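Local coordinates for uncharacterized protein RPA4348 (Rhodopseudomonas palustris, PDB 3DM8) that is of unknown function but belongs to the SnoaL-like, nuclear transport factor 2 family and is a putative isomerase, at residues 4-9 against 72-77; 15-20 against 61-66; 24-29 against 55-60; 105-110 against 119-124. One frame throughout, in Å; residues are numbered along the deposited sequence.

Contact 1 of 4, residues 4-9 against 72-77; sequences HSLWRF and YHRESV
In the cone-like alpha+beta fold of the NTF2 family, the N-terminal helix packs against the curved sheet. Here the first turn of that helix, 5-9, meets strand 67-79, outermost in the sheet of this chain. The strand runs at 150° to the helix, and the contact is made by side chains. Leu-6, with CG anti to the backbone N, reaches tip to tip toward Arg-74. Its CD2 lies 4.0 Å from Arg-74 NH2. The Trp-7 indole crosses Arg-74 obliquely, with ring and guanidinium planes 72° apart. Trp-7 CZ3 stands over the centre of one guanidinium face, 3.9 Å from Arg-74 CZ. The indole thus offers its edge, not its face, to the charged group. The Arg-74 chain bends at chi2 (97°) to lie there. Its NE is buried with no partner, while weak bonds run from NH1 to Ser-10 and from NH2 to Ser-86. The far end of the indole also meets Val-77, with Trp-7 CH2 3.9 Å from Val-77 CG1. An alanine in place of Trp-7 would remove the ring from Arg-74 and Val-77, and would probably leave the guanidinium less firmly placed. The strand has a classic beta bulge, Glu-75 and Ser-76 both facing Met-87. The helix start is capped by His-4, whose ND1 accepts in the ring plane from Leu-6 N at 2.9 Å.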
# COMPACT_ATOMS: atom_id res chain seq x y z
N HIS A 4 -13.16 -5.83 -16.49
CA HIS A 4 -11.78 -5.46 -16.25
C HIS A 4 -10.93 -6.68 -15.88
O HIS A 4 -11.35 -7.55 -15.14
CB HIS A 4 -11.71 -4.38 -15.17
CG HIS A 4 -10.44 -3.60 -15.19
ND1 HIS A 4 -9.27 -4.10 -14.68
CD2 HIS A 4 -10.15 -2.37 -15.68
CE1 HIS A 4 -8.31 -3.21 -14.85
NE2 HIS A 4 -8.82 -2.14 -15.44
N SER A 5 -9.72 -6.69 -16.42
CA SER A 5 -8.72 -7.73 -16.18
C SER A 5 -8.41 -7.91 -14.73
O SER A 5 -7.99 -9.00 -14.31
CB SER A 5 -7.43 -7.44 -16.96
OG SER A 5 -7.66 -7.60 -18.37
N LEU A 6 -8.62 -6.87 -13.95
CA LEU A 6 -8.35 -6.98 -12.49
C LEU A 6 -9.29 -8.03 -11.85
O LEU A 6 -8.89 -8.87 -11.02
CB LEU A 6 -8.53 -5.64 -11.80
CG LEU A 6 -8.39 -5.65 -10.28
CD1 LEU A 6 -6.95 -6.05 -9.90
CD2 LEU A 6 -8.87 -4.33 -9.60
N TRP A 7 -10.54 -7.96 -12.26
CA TRP A 7 -11.58 -8.88 -11.75
C TRP A 7 -11.30 -10.33 -12.19
O TRP A 7 -11.51 -11.31 -11.43
CB TRP A 7 -13.00 -8.42 -12.12
CG TRP A 7 -13.23 -6.94 -11.78
CD1 TRP A 7 -13.70 -5.98 -12.61
CD2 TRP A 7 -12.96 -6.30 -10.54
NE1 TRP A 7 -13.77 -4.77 -11.95
CE2 TRP A 7 -13.29 -4.94 -10.68
CE3 TRP A 7 -12.45 -6.73 -9.32
CZ2 TRP A 7 -13.15 -4.01 -9.65
CZ3 TRP A 7 -12.32 -5.82 -8.28
CH2 TRP A 7 -12.68 -4.49 -8.45
N ARG A 8 -10.83 -10.47 -13.42
CA ARG A 8 -10.48 -11.79 -13.97
C ARG A 8 -9.30 -12.39 -13.21
O ARG A 8 -9.27 -13.59 -12.89
CB ARG A 8 -10.20 -11.72 -15.46
CG ARG A 8 -11.37 -11.29 -16.29
CD ARG A 8 -11.03 -11.31 -17.76
NE ARG A 8 -9.79 -10.60 -18.03
CZ ARG A 8 -8.69 -11.16 -18.54
NH1 ARG A 8 -8.68 -12.45 -18.86
NH2 ARG A 8 -7.62 -10.43 -18.76
N PHE A 9 -8.34 -11.53 -12.91
CA PHE A 9 -7.16 -11.95 -12.15
C PHE A 9 -7.56 -12.33 -10.74
O PHE A 9 -7.12 -13.32 -10.20
CB PHE A 9 -6.11 -10.82 -12.12
CG PHE A 9 -5.03 -11.04 -11.14
CD1 PHE A 9 -4.12 -12.06 -11.29
CD2 PHE A 9 -4.86 -10.16 -10.10
CE1 PHE A 9 -3.12 -12.26 -10.37
CE2 PHE A 9 -3.82 -10.35 -9.19
CZ PHE A 9 -2.97 -11.42 -9.32
N TYR A 72 -13.14 -11.40 1.91
CA TYR A 72 -12.51 -10.29 1.21
C TYR A 72 -13.25 -9.01 1.46
O TYR A 72 -14.48 -9.03 1.46
CB TYR A 72 -12.54 -10.53 -0.28
CG TYR A 72 -11.80 -11.76 -0.74
CD1 TYR A 72 -12.29 -13.03 -0.48
CD2 TYR A 72 -10.60 -11.64 -1.44
CE1 TYR A 72 -11.61 -14.18 -0.92
CE2 TYR A 72 -9.92 -12.77 -1.88
CZ TYR A 72 -10.43 -14.04 -1.63
OH TYR A 72 -9.72 -15.16 -2.07
N HIS A 73 -12.51 -7.93 1.67
CA HIS A 73 -13.11 -6.61 1.71
C HIS A 73 -12.33 -5.61 0.86
O HIS A 73 -11.18 -5.34 1.11
CB HIS A 73 -13.25 -6.04 3.10
CG HIS A 73 -14.01 -4.76 3.10
ND1 HIS A 73 -13.44 -3.55 3.45
CD2 HIS A 73 -15.27 -4.47 2.69
CE1 HIS A 73 -14.32 -2.59 3.30
NE2 HIS A 73 -15.44 -3.12 2.83
N ARG A 74 -13.02 -5.07 -0.10
CA ARG A 74 -12.42 -4.14 -1.07
C ARG A 74 -12.73 -2.72 -0.64
O ARG A 74 -13.89 -2.29 -0.67
CB ARG A 74 -13.02 -4.40 -2.45
CG ARG A 74 -12.07 -4.25 -3.63
CD ARG A 74 -11.55 -5.65 -4.02
NE ARG A 74 -10.38 -5.57 -4.89
CZ ARG A 74 -9.77 -6.62 -5.43
NH1 ARG A 74 -10.22 -7.85 -5.17
NH2 ARG A 74 -8.71 -6.45 -6.21
N GLU A 75 -11.68 -1.97 -0.29
CA GLU A 75 -11.81 -0.66 0.35
C GLU A 75 -11.74 0.50 -0.61
O GLU A 75 -12.45 1.48 -0.47
CB GLU A 75 -10.77 -0.50 1.46
CG GLU A 75 -11.06 -1.46 2.63
CD GLU A 75 -9.94 -1.57 3.72
OE1 GLU A 75 -8.76 -1.15 3.52
OE2 GLU A 75 -10.24 -2.13 4.78
N SER A 76 -10.86 0.40 -1.59
CA SER A 76 -10.72 1.44 -2.63
C SER A 76 -10.33 0.71 -3.90
O SER A 76 -9.57 -0.25 -3.84
CB SER A 76 -9.58 2.44 -2.34
OG SER A 76 -9.43 2.81 -0.97
N VAL A 77 -10.82 1.19 -5.00
CA VAL A 77 -10.46 0.64 -6.31
C VAL A 77 -10.41 1.77 -7.33
O VAL A 77 -11.36 2.54 -7.47
CB VAL A 77 -11.50 -0.38 -6.80
CG1 VAL A 77 -11.10 -0.93 -8.15
CG2 VAL A 77 -11.67 -1.51 -5.77

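Contact 2 of 4, residues 15-20 against 61-66; sequences RALNDR and RQIADS
Asp-65 OD1 is gripped by two bonds, both from the guanidinium of Arg-20. Arg-20 NH1 donates to Asp-65 OD1 at 2.6 Å, and Arg-20 NH2 donates to the same oxygen at 2.8 Å. The grip is end-on, and neither bond is straight. NH1 comes from above the carboxylate plane, whereas NH2 arrives nearly along the C-O axis. The two flat groups stand 76° apart. The other oxygen, Asp-65 OD2, takes a weak bond from Arg-61 NH1 at 2.9 Å. The three residues form a salt-bridge network, in which the carboxylate probably offsets the repulsion between the two arginines. Arg-61 also has a salt bridge through NH2 to Glu-58.

Arg-20 lies just past the end of its helix, with positive phi. Bends at chi2 and chi3 fold its chain over Ala-64. The methyl lies under one guanidinium face, toward the rim, with Ala-64 CB 3.3 Å from Arg-20 NE. Next to this, Leu-17 supplies the apolar part. Its CD2 rests 4.0 Å from Ala-64 CB, and also touches Ile-63 CG2, the two side chains crossing obliquely. The small Ala-64 lets the helices come close: Leu-17 CA and Ala-64 CA are 4.2 Å apart.

The short helical segments run at 33° to each other, with axes 8.2 Å apart at their closest. They join the end of helix 5-19 to the end of helix 53-66. Phe-46 packs on Ile-63, and Asn-18 bonds through ND2 to Ile-69 O at the start of strand 67-79.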
# COMPACT_ATOMS: atom_id res chain seq x y z
N ARG A 15 -9.35 -19.02 -7.21
CA ARG A 15 -9.38 -20.45 -7.59
C ARG A 15 -8.08 -21.13 -7.18
O ARG A 15 -8.07 -22.26 -6.68
CB ARG A 15 -9.61 -20.63 -9.10
CG ARG A 15 -10.94 -20.11 -9.55
CD ARG A 15 -11.32 -20.75 -10.85
NE ARG A 15 -12.53 -20.20 -11.44
CZ ARG A 15 -13.75 -20.68 -11.22
NH1 ARG A 15 -13.94 -21.71 -10.39
NH2 ARG A 15 -14.79 -20.11 -11.81
N ALA A 16 -6.96 -20.43 -7.38
CA ALA A 16 -5.66 -21.03 -7.17
C ALA A 16 -5.44 -21.17 -5.67
O ALA A 16 -5.08 -22.24 -5.17
CB ALA A 16 -4.53 -20.25 -7.83
N LEU A 17 -5.72 -20.10 -4.94
CA LEU A 17 -5.38 -20.10 -3.51
C LEU A 17 -6.31 -20.97 -2.71
O LEU A 17 -5.91 -21.62 -1.74
CB LEU A 17 -5.39 -18.68 -2.94
CG LEU A 17 -4.37 -17.73 -3.54
CD1 LEU A 17 -4.34 -16.43 -2.71
CD2 LEU A 17 -2.97 -18.31 -3.74
N ASN A 18 -7.58 -20.97 -3.11
CA ASN A 18 -8.57 -21.65 -2.28
C ASN A 18 -8.84 -23.05 -2.73
O ASN A 18 -8.95 -23.99 -1.91
CB ASN A 18 -9.85 -20.83 -2.11
CG ASN A 18 -9.80 -19.98 -0.84
OD1 ASN A 18 -8.71 -19.56 -0.43
ND2 ASN A 18 -10.94 -19.77 -0.20
N ASP A 19 -8.87 -23.24 -4.04
CA ASP A 19 -9.26 -24.57 -4.59
C ASP A 19 -8.10 -25.34 -5.19
O ASP A 19 -8.27 -26.46 -5.69
CB ASP A 19 -10.37 -24.43 -5.64
CG ASP A 19 -11.64 -23.88 -5.06
OD1 ASP A 19 -12.10 -22.80 -5.49
OD2 ASP A 19 -12.19 -24.51 -4.15
N ARG A 20 -6.93 -24.74 -5.14
CA ARG A 20 -5.71 -25.28 -5.77
C ARG A 20 -5.90 -25.62 -7.24
O ARG A 20 -5.35 -26.60 -7.74
CB ARG A 20 -5.20 -26.52 -5.04
CG ARG A 20 -5.31 -26.41 -3.59
CD ARG A 20 -4.54 -25.23 -3.04
NE ARG A 20 -3.13 -25.18 -3.43
CZ ARG A 20 -2.12 -25.66 -2.68
NH1 ARG A 20 -0.87 -25.51 -3.10
NH2 ARG A 20 -2.36 -26.27 -1.55
N ARG A 61 1.74 -20.76 -5.29
CA ARG A 61 1.62 -22.16 -4.79
C ARG A 61 1.95 -22.18 -3.28
O ARG A 61 1.26 -22.79 -2.49
CB ARG A 61 2.55 -23.12 -5.53
CG ARG A 61 2.48 -24.56 -5.05
CD ARG A 61 3.68 -25.42 -5.55
NE ARG A 61 4.92 -25.03 -4.88
CZ ARG A 61 5.13 -25.21 -3.59
NH1 ARG A 61 4.21 -25.79 -2.87
NH2 ARG A 61 6.27 -24.82 -3.01
N GLN A 62 3.02 -21.50 -2.94
CA GLN A 62 3.43 -21.39 -1.54
C GLN A 62 2.38 -20.67 -0.69
O GLN A 62 2.09 -21.07 0.44
CB GLN A 62 4.74 -20.65 -1.45
CG GLN A 62 5.88 -21.38 -2.05
CD GLN A 62 7.13 -20.51 -2.07
OE1 GLN A 62 7.20 -19.50 -2.76
NE2 GLN A 62 8.12 -20.89 -1.30
N ILE A 63 1.80 -19.61 -1.22
CA ILE A 63 0.74 -18.90 -0.51
C ILE A 63 -0.48 -19.82 -0.34
O ILE A 63 -1.06 -19.88 0.73
CB ILE A 63 0.28 -17.57 -1.23
CG1 ILE A 63 1.43 -16.58 -1.21
CG2 ILE A 63 -0.94 -17.00 -0.53
CD1 ILE A 63 1.24 -15.35 -2.15
N ALA A 64 -0.86 -20.53 -1.40
CA ALA A 64 -2.04 -21.42 -1.35
C ALA A 64 -1.88 -22.48 -0.26
O ALA A 64 -2.83 -22.90 0.39
CB ALA A 64 -2.26 -22.11 -2.69
N ASP A 65 -0.66 -22.97 -0.17
CA ASP A 65 -0.28 -23.98 0.84
C ASP A 65 -0.42 -23.46 2.25
O ASP A 65 -0.77 -24.21 3.16
CB ASP A 65 1.18 -24.40 0.69
CG ASP A 65 1.38 -25.48 -0.31
OD1 ASP A 65 0.39 -25.99 -0.88
OD2 ASP A 65 2.55 -25.84 -0.52
N SER A 66 -0.17 -22.16 2.41
CA SER A 66 -0.01 -21.52 3.73
C SER A 66 -1.29 -20.97 4.35
O SER A 66 -1.37 -20.82 5.58
CB SER A 66 0.98 -20.36 3.65
OG SER A 66 2.27 -20.82 3.32

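Contact 3 of 4, residues 24-29 against 55-60; sequences ELATII and AVLEVC
Leu-57 has the most surface buried here, and its two methyls divide the work. CG is anti to the carbonyl carbon (chi1 -71°), and the fork opens toward helix 23-28. One branch, Leu-57 CD1, meets Ala-26 CB at 3.9 Å. The other, Leu-57 CD2, lies 3.9 Å from Leu-25 CG and equally near that residue's CD2. Leu-25 comes from the other helix with CG anti to the backbone N (chi1 -178°). The two leucines slide past each other in opposite directions, so they meet along their flanks. Beyond Leu-57, Leu-25 CD2 reaches Cys-60 CB at 3.9 Å, about one helical turn further on.

This is helix-to-helix packing on the NTF2-like fold, between the short helix 23-28 and helix 53-66. The local axes run roughly antiparallel, at 147°, and approach no closer than 10.8 Å, so apolar side chains fill the distance. Ile-29, the first residue to leave the helical conformation, extends the apolar row. Its CG2 faces Val-56 CG1 at 4.4 Å, a looser approach than the leucine pair. Val-56 also packs on Ile-33 and Trp-35 of strand 33-38. Leu-25 also touches Ala-16 of helix 5-19.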
# COMPACT_ATOMS: atom_id res chain seq x y z
N GLU A 24 -6.46 -21.14 -14.63
CA GLU A 24 -6.91 -19.78 -15.02
C GLU A 24 -5.87 -18.75 -14.66
O GLU A 24 -5.68 -17.80 -15.39
CB GLU A 24 -8.22 -19.36 -14.35
CG GLU A 24 -9.48 -19.97 -14.94
CD GLU A 24 -10.78 -19.48 -14.24
OE1 GLU A 24 -11.82 -20.05 -14.57
OE2 GLU A 24 -10.76 -18.53 -13.40
N LEU A 25 -5.20 -18.96 -13.53
CA LEU A 25 -4.17 -18.06 -13.10
C LEU A 25 -3.00 -18.12 -14.08
O LEU A 25 -2.42 -17.12 -14.40
CB LEU A 25 -3.68 -18.38 -11.70
CG LEU A 25 -2.61 -17.50 -11.06
CD1 LEU A 25 -3.10 -16.08 -10.98
CD2 LEU A 25 -2.29 -18.01 -9.66
N ALA A 26 -2.63 -19.31 -14.48
CA ALA A 26 -1.50 -19.49 -15.39
C ALA A 26 -1.77 -18.82 -16.73
O ALA A 26 -0.82 -18.31 -17.39
CB ALA A 26 -1.17 -20.98 -15.57
N THR A 27 -3.04 -18.79 -17.14
CA THR A 27 -3.40 -18.17 -18.43
C THR A 27 -3.18 -16.67 -18.38
O THR A 27 -2.75 -16.03 -19.35
CB THR A 27 -4.85 -18.49 -18.80
OG1 THR A 27 -4.92 -19.90 -19.01
CG2 THR A 27 -5.27 -17.80 -20.04
N ILE A 28 -3.50 -16.12 -17.23
CA ILE A 28 -3.57 -14.66 -17.05
C ILE A 28 -2.26 -14.03 -16.70
O ILE A 28 -2.07 -12.87 -16.97
CB ILE A 28 -4.67 -14.25 -16.03
CG1 ILE A 28 -5.06 -12.77 -16.22
CG2 ILE A 28 -4.25 -14.46 -14.61
CD1 ILE A 28 -6.48 -12.41 -15.56
N ILE A 29 -1.34 -14.80 -16.14
CA ILE A 29 -0.02 -14.26 -15.78
C ILE A 29 0.88 -14.20 -17.03
O ILE A 29 1.04 -15.21 -17.73
CB ILE A 29 0.64 -15.12 -14.70
CG1 ILE A 29 -0.13 -15.06 -13.37
CG2 ILE A 29 2.08 -14.64 -14.42
CD1 ILE A 29 -0.45 -13.68 -12.94
N ALA A 55 8.09 -18.36 -11.79
CA ALA A 55 8.43 -17.93 -10.42
C ALA A 55 7.22 -17.36 -9.69
O ALA A 55 7.06 -17.56 -8.49
CB ALA A 55 9.58 -16.90 -10.43
N VAL A 56 6.34 -16.65 -10.40
CA VAL A 56 5.14 -16.10 -9.77
C VAL A 56 4.15 -17.22 -9.42
O VAL A 56 3.54 -17.19 -8.36
CB VAL A 56 4.48 -14.98 -10.62
CG1 VAL A 56 3.00 -14.69 -10.16
CG2 VAL A 56 5.43 -13.70 -10.68
N LEU A 57 4.03 -18.23 -10.27
CA LEU A 57 3.17 -19.37 -9.95
C LEU A 57 3.70 -20.11 -8.71
O LEU A 57 2.96 -20.58 -7.87
CB LEU A 57 2.99 -20.32 -11.12
CG LEU A 57 2.13 -19.78 -12.27
CD1 LEU A 57 2.10 -20.68 -13.49
CD2 LEU A 57 0.69 -19.50 -11.77
N GLU A 58 5.01 -20.15 -8.55
CA GLU A 58 5.60 -20.76 -7.37
C GLU A 58 5.25 -19.96 -6.10
O GLU A 58 4.86 -20.55 -5.09
CB GLU A 58 7.10 -20.97 -7.53
CG GLU A 58 7.81 -21.47 -6.31
CD GLU A 58 7.36 -22.85 -5.80
OE1 GLU A 58 6.68 -23.62 -6.55
OE2 GLU A 58 7.79 -23.16 -4.64
N VAL A 59 5.37 -18.63 -6.16
CA VAL A 59 4.88 -17.78 -5.05
C VAL A 59 3.43 -18.14 -4.70
O VAL A 59 3.07 -18.29 -3.55
CB VAL A 59 5.03 -16.29 -5.38
CG1 VAL A 59 4.17 -15.36 -4.47
CG2 VAL A 59 6.51 -15.89 -5.37
N CYS A 60 2.58 -18.23 -5.72
CA CYS A 60 1.17 -18.42 -5.49
C CYS A 60 0.89 -19.81 -4.93
O CYS A 60 -0.04 -19.97 -4.14
CB CYS A 60 0.33 -18.14 -6.74
SG CYS A 60 0.35 -16.38 -7.19

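Contact 4 of 4, residues 105-110 against 119-124; sequences MALFTQ and LRMVLD
Four backbone hydrogen bonds hold strands 105-110 and 119-123 together. Ala-106 and Val-122 exchange two, with Ala-106 N to Val-122 O at 2.8 Å. Phe-108 and Arg-120 exchange two more, and Phe-108 N to Arg-120 O is the straightest (2.9 Å, 175°). This is the antiparallel beta hairpin 100-112/115-123 in the central sheet of the NTF2-like fold. Arg-120 NH2 folds back onto Leu-119 O, and NH1 makes a salt bridge to Asp-34. Ala-106 and Val-122 share a sheet face that packs on the second subunit, on its Ala-106 and Met-87 respectively.

The other face carries the side chains of the non-hydrogen-bonded pairs. Met-121 extends with CG anti to the backbone N and bends at chi3 (-71°). The two methionines cross obliquely, with Met-121 SD 3.5 Å from Met-105 SD, and Met-121 CE reaches Leu-107 CD1 at 3.9 Å. An alanine at Met-121 would lose the sulfur and terminal methyl, and would probably loosen the packing of both Met-105 and Leu-107. Met-105 CG also lies beside Leu-123 CB at 3.9 Å. The tightest carbon pair between side chains is Leu-107 CD1 against Leu-119 CD1, at 3.5 Å.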
# COMPACT_ATOMS: atom_id res chain seq x y z
N MET A 105 -3.83 -4.83 2.25
CA MET A 105 -2.87 -4.74 1.15
C MET A 105 -3.27 -3.64 0.18
O MET A 105 -4.45 -3.35 0.02
CB MET A 105 -2.77 -6.06 0.39
CG MET A 105 -2.57 -7.30 1.23
SD MET A 105 -2.88 -8.82 0.24
CE MET A 105 -4.64 -8.72 0.00
N ALA A 106 -2.27 -3.05 -0.46
CA ALA A 106 -2.44 -2.12 -1.56
C ALA A 106 -1.72 -2.70 -2.77
O ALA A 106 -0.53 -3.05 -2.69
CB ALA A 106 -1.85 -0.76 -1.21
N LEU A 107 -2.47 -2.83 -3.85
CA LEU A 107 -2.07 -3.56 -5.07
C LEU A 107 -2.10 -2.60 -6.28
O LEU A 107 -3.08 -1.92 -6.51
CB LEU A 107 -3.11 -4.70 -5.27
CG LEU A 107 -3.01 -5.57 -6.48
CD1 LEU A 107 -1.79 -6.47 -6.27
CD2 LEU A 107 -4.30 -6.40 -6.61
N PHE A 108 -0.99 -2.54 -7.01
CA PHE A 108 -0.91 -1.85 -8.28
C PHE A 108 -0.60 -2.82 -9.37
O PHE A 108 0.40 -3.55 -9.28
CB PHE A 108 0.17 -0.75 -8.24
CG PHE A 108 -0.10 0.33 -7.21
CD1 PHE A 108 0.05 0.09 -5.86
CD2 PHE A 108 -0.50 1.57 -7.63
CE1 PHE A 108 -0.21 1.09 -4.94
CE2 PHE A 108 -0.78 2.57 -6.70
CZ PHE A 108 -0.61 2.29 -5.35
N THR A 109 -1.45 -2.83 -10.40
CA THR A 109 -1.33 -3.80 -11.47
C THR A 109 -1.34 -3.14 -12.85
O THR A 109 -1.97 -2.12 -13.07
CB THR A 109 -2.51 -4.82 -11.44
OG1 THR A 109 -3.71 -4.11 -11.35
CG2 THR A 109 -2.46 -5.68 -10.20
N GLN A 110 -0.60 -3.74 -13.74
CA GLN A 110 -0.59 -3.38 -15.13
C GLN A 110 -0.89 -4.63 -15.96
O GLN A 110 -0.48 -5.74 -15.61
CB GLN A 110 0.80 -2.81 -15.54
CG GLN A 110 1.27 -1.54 -14.79
CD GLN A 110 0.61 -0.24 -15.22
OE1 GLN A 110 0.11 -0.08 -16.36
NE2 GLN A 110 0.64 0.74 -14.31
N LEU A 119 2.97 -6.35 -11.23
CA LEU A 119 2.31 -6.26 -9.95
C LEU A 119 3.24 -5.80 -8.86
O LEU A 119 4.42 -6.23 -8.78
CB LEU A 119 1.69 -7.63 -9.59
CG LEU A 119 0.95 -7.74 -8.26
CD1 LEU A 119 -0.23 -8.74 -8.38
CD2 LEU A 119 1.86 -8.14 -7.01
N ARG A 120 2.72 -4.89 -8.05
CA ARG A 120 3.41 -4.40 -6.87
C ARG A 120 2.42 -4.36 -5.73
O ARG A 120 1.28 -3.88 -5.87
CB ARG A 120 3.97 -2.99 -7.08
CG ARG A 120 5.12 -2.87 -8.07
CD ARG A 120 6.34 -3.64 -7.61
NE ARG A 120 7.50 -3.40 -8.44
CZ ARG A 120 7.79 -4.13 -9.52
NH1 ARG A 120 8.86 -3.89 -10.22
NH2 ARG A 120 7.02 -5.12 -9.85
N MET A 121 2.81 -4.98 -4.64
CA MET A 121 1.99 -5.03 -3.44
C MET A 121 2.73 -4.56 -2.23
O MET A 121 3.81 -5.00 -1.96
CB MET A 121 1.47 -6.44 -3.19
CG MET A 121 0.71 -6.50 -1.92
SD MET A 121 0.13 -8.12 -1.45
CE MET A 121 -1.07 -8.13 -2.76
N VAL A 122 2.10 -3.65 -1.51
CA VAL A 122 2.51 -3.17 -0.18
C VAL A 122 1.46 -3.60 0.81
O VAL A 122 0.27 -3.38 0.62
CB VAL A 122 2.57 -1.61 -0.13
CG1 VAL A 122 3.20 -1.12 1.19
CG2 VAL A 122 3.36 -1.13 -1.29
N LEU A 123 1.89 -4.18 1.91
CA LEU A 123 0.96 -4.44 3.00
C LEU A 123 1.48 -4.12 4.37
O LEU A 123 2.64 -3.72 4.54
CB LEU A 123 0.59 -5.91 3.00
CG LEU A 123 1.76 -6.83 3.22
CD1 LEU A 123 1.27 -7.98 4.01
CD2 LEU A 123 2.33 -7.27 1.88
N ASP A 124 0.55 -4.13 5.31
CA ASP A 124 0.85 -3.76 6.73
C ASP A 124 1.53 -4.98 7.34
O ASP A 124 0.94 -5.86 7.97
CB ASP A 124 -0.42 -3.26 7.47
CG ASP A 124 -0.10 -2.74 8.90
OD1 ASP A 124 1.04 -2.96 9.39
OD2 ASP A 124 -1.02 -2.23 9.58

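How the contacts relate
From the N terminus, helix 5-19 enters contacts 1 and 2, and helix 23-28 then enters contact 3. Contact 3 closes first, at 55-60 of helix 53-66. Contact 2 closes next on the same helix, so contact 3 nests inside it. Contact 1 closes last, on strand 67-79, and encloses both. Contact 4 follows in series as a local hairpin. Contacts 2 and 3 join through the salt bridge between Arg-15 and Glu-24. Ile-28 packs against Arg-8 and Phe-9, linking contacts 1 and 3. Phe-9 on Leu-119 and Leu-6 on Thr-109 bring contact 1 onto contact 4. Contacts 2 and 3 join helices to one another, contact 1 joins helix 5-19 to the sheet, and contact 4 lies within the sheet.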